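Local structure of putative short-chain dehydrogenase/reductase (Burkholderia xenovorans, 5K9Z) at residues S177-P181 against R182-V186. The protein is a putative short-chain dehydrogenase/reductase that probably interconverts the CH-OH group of a substrate and the corresponding carbonyl, with NAD or NADP as the hydride-carrying partner. Sequence-based numbering, arbitrary orientation.
Sequences SELAP and RGVRV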
ATOM      1  N   SER C 177      17.880   6.453   4.546  1.00 16.98           N
ATOM      2  CA  SER C 177      18.867   6.323   3.472  1.00 16.93           C
ATOM      3  C   SER C 177      20.108   7.149   3.755  1.00 19.50           C
ATOM      4  O   SER C 177      21.206   6.772   3.317  1.00 17.92           O
ATOM      5  CB  SER C 177      18.263   6.726   2.125  1.00 17.00           C
ATOM      6  OG  SER C 177      18.111   8.137   2.017  1.00 25.84           O
ATOM      7  N   GLU C 178      19.969   8.269   4.486  1.00 17.03           N
ATOM      8  CA  GLU C 178      21.167   8.998   4.901  1.00 21.35           C
ATOM      9  C   GLU C 178      21.854   8.325   6.077  1.00 22.38           C
ATOM     10  O   GLU C 178      23.081   8.134   6.067  1.00 18.16           O
ATOM     11  CB  GLU C 178      20.845  10.455   5.283  1.00 17.20           C
ATOM     12  CG  GLU C 178      22.144  11.160   5.775  1.00 21.11           C
ATOM     13  CD  GLU C 178      21.970  12.624   6.182  1.00 22.84           C
ATOM     14  OE1 GLU C 178      20.943  13.248   5.842  1.00 18.62           O
ATOM     15  OE2 GLU C 178      22.892  13.152   6.838  1.00 22.43           O
ATOM     16  N   LEU C 179      21.082   7.944   7.095  1.00 17.09           N
ATOM     17  CA  LEU C 179      21.680   7.621   8.387  1.00 18.80           C
ATOM     18  C   LEU C 179      22.135   6.173   8.519  1.00 19.94           C
ATOM     19  O   LEU C 179      22.928   5.869   9.417  1.00 21.90           O
ATOM     20  CB  LEU C 179      20.701   7.949   9.514  1.00 16.67           C
ATOM     21  CG  LEU C 179      20.389   9.442   9.653  1.00 23.23           C
ATOM     22  CD1 LEU C 179      19.245   9.633  10.627  1.00 15.94           C
ATOM     23  CD2 LEU C 179      21.642  10.235  10.069  1.00 16.94           C
ATOM     24  N   ALA C 180      21.656   5.277   7.660  1.00 18.60           N
ATOM     25  CA  ALA C 180      22.020   3.867   7.785  1.00 19.11           C
ATOM     26  C   ALA C 180      23.525   3.630   7.787  1.00 21.12           C
ATOM     27  O   ALA C 180      24.009   2.947   8.706  1.00 21.61           O
ATOM     28  CB  ALA C 180      21.322   3.060   6.688  1.00 19.84           C
ATOM     29  N   PRO C 181      24.322   4.155   6.855  1.00 22.12           N
ATOM     30  CA  PRO C 181      25.781   3.912   6.942  1.00 25.11           C
ATOM     31  C   PRO C 181      26.423   4.520   8.176  1.00 25.97           C
ATOM     32  O   PRO C 181      27.577   4.194   8.471  1.00 26.76           O
ATOM     33  CB  PRO C 181      26.338   4.524   5.650  1.00 20.34           C
ATOM     34  CG  PRO C 181      25.256   5.432   5.153  1.00 25.99           C
ATOM     35  CD  PRO C 181      23.958   4.882   5.626  1.00 22.22           C
ATOM     36  N   ARG C 182      25.739   5.428   8.880  1.00 26.57           N
ATOM     37  CA  ARG C 182      26.238   5.976  10.138  1.00 22.25           C
ATOM     38  C   ARG C 182      25.875   5.103  11.335  1.00 21.01           C
ATOM     39  O   ARG C 182      26.196   5.473  12.467  1.00 26.59           O
ATOM     40  CB  ARG C 182      25.701   7.401  10.367  1.00 23.56           C
ATOM     41  CG  ARG C 182      25.742   8.327   9.145  1.00 29.15           C
ATOM     42  CD  ARG C 182      27.156   8.786   8.779  1.00 43.74           C
ATOM     43  NE  ARG C 182      27.827   9.523   9.851  1.00 55.46           N
ATOM     44  CZ  ARG C 182      27.745  10.844  10.034  1.00 58.57           C
ATOM     45  NH1 ARG C 182      27.009  11.596   9.222  1.00 57.64           N
ATOM     46  NH2 ARG C 182      28.402  11.417  11.033  1.00 56.96           N
ATOM     47  N   GLY C 183      25.210   3.968  11.116  1.00 22.35           N
ATOM     48  CA  GLY C 183      24.826   3.090  12.196  1.00 23.46           C
ATOM     49  C   GLY C 183      23.509   3.416  12.876  1.00 27.34           C
ATOM     50  O   GLY C 183      23.214   2.821  13.922  1.00 26.62           O
ATOM     51  N   VAL C 184      22.701   4.321  12.320  1.00 23.02           N
ATOM     52  CA  VAL C 184      21.481   4.796  12.974  1.00 19.18           C
ATOM     53  C   VAL C 184      20.290   4.331  12.153  1.00 24.06           C
ATOM     54  O   VAL C 184      20.221   4.590  10.945  1.00 20.98           O
ATOM     55  CB  VAL C 184      21.480   6.330  13.127  1.00 20.31           C
ATOM     56  CG1 VAL C 184      20.187   6.800  13.800  1.00 20.40           C
ATOM     57  CG2 VAL C 184      22.690   6.791  13.928  1.00 21.61           C
ATOM     58  N   ARG C 185      19.340   3.672  12.812  1.00 18.99           N
ATOM     59  CA  ARG C 185      18.149   3.159  12.153  1.00 18.14           C
ATOM     60  C   ARG C 185      16.991   4.126  12.319  1.00 17.05           C
ATOM     61  O   ARG C 185      16.922   4.860  13.306  1.00 17.89           O
ATOM     62  CB  ARG C 185      17.742   1.789  12.704  1.00 19.53           C
ATOM     63  CG  ARG C 185      18.726   0.669  12.424  1.00 22.92           C
ATOM     64  CD  ARG C 185      18.143  -0.673  12.873  1.00 19.64           C
ATOM     65  NE  ARG C 185      18.021  -0.738  14.318  1.00 19.65           N
ATOM     66  CZ  ARG C 185      16.873  -0.859  14.973  1.00 23.17           C
ATOM     67  NH1 ARG C 185      15.722  -0.944  14.310  1.00 23.01           N
ATOM     68  NH2 ARG C 185      16.883  -0.910  16.296  1.00 23.02           N
ATOM     69  N   VAL C 186      16.105   4.152  11.317  1.00 16.51           N
ATOM     70  CA  VAL C 186      14.902   4.986  11.338  1.00 16.87           C
ATOM     71  C   VAL C 186      13.724   4.123  10.889  1.00 16.13           C
ATOM     72  O   VAL C 186      13.750   3.564   9.790  1.00 15.46           O
ATOM     73  CB  VAL C 186      15.014   6.230  10.439  1.00 17.36           C
ATOM     74  CG1 VAL C 186      13.837   7.211  10.713  1.00 18.01           C
ATOM     75  CG2 VAL C 186      16.393   6.943  10.602  1.00 18.11           C
TER
HETATM   76  O   HOH W   1      25.063  11.895   7.658  1.00 34.31           O
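L179 and V184 meet across a Schellman motif, the turn that closes helix 159-179 and sends the chain into strand 184-191 of the Rossmann-type beta-alpha-beta unit. From L179, CB lies 4.0 Å from CB of V184 and also touches the V184 carbonyl oxygen. CG stands beside the backbone N (chi1 -65°), and the extended second torsion carries CD1 on to CG2 of V186, 3.9 Å away; the two side chains cross at a slant. A long, branched leucine thus spans from the turn to V186, whose CB points toward the helix end, while A132 and V136 of helix 110-138 pack against it as well. The beta-branched valines suit an extended strand buried under helices.

The backbone makes the turn. O of L179 accepts two N-H groups from opposite faces of its carbonyl plane. N of R182 reaches O of L179 at 2.9 Å, rather bent at 132°. N of V184 reaches the same O of L179 at 3.3 Å, nearly straight at 164°. N of G183 bonds to O of A180 at 2.9 Å. G183 has a positive phi, where a side chain would jam against the preceding carbonyl oxygen, which explains the glycine. P181, lacking an N-H, suits a turn position whose nitrogen need donate nothing. R182 lays its CB and CG against O of L179, then bends at chi2 and chi3, and its guanidinium end leads away from the helix end. A water in the plane of its guanidinium donates to OE2 of E178 at 2.6 Å and weakly accepts from NH1 of R182.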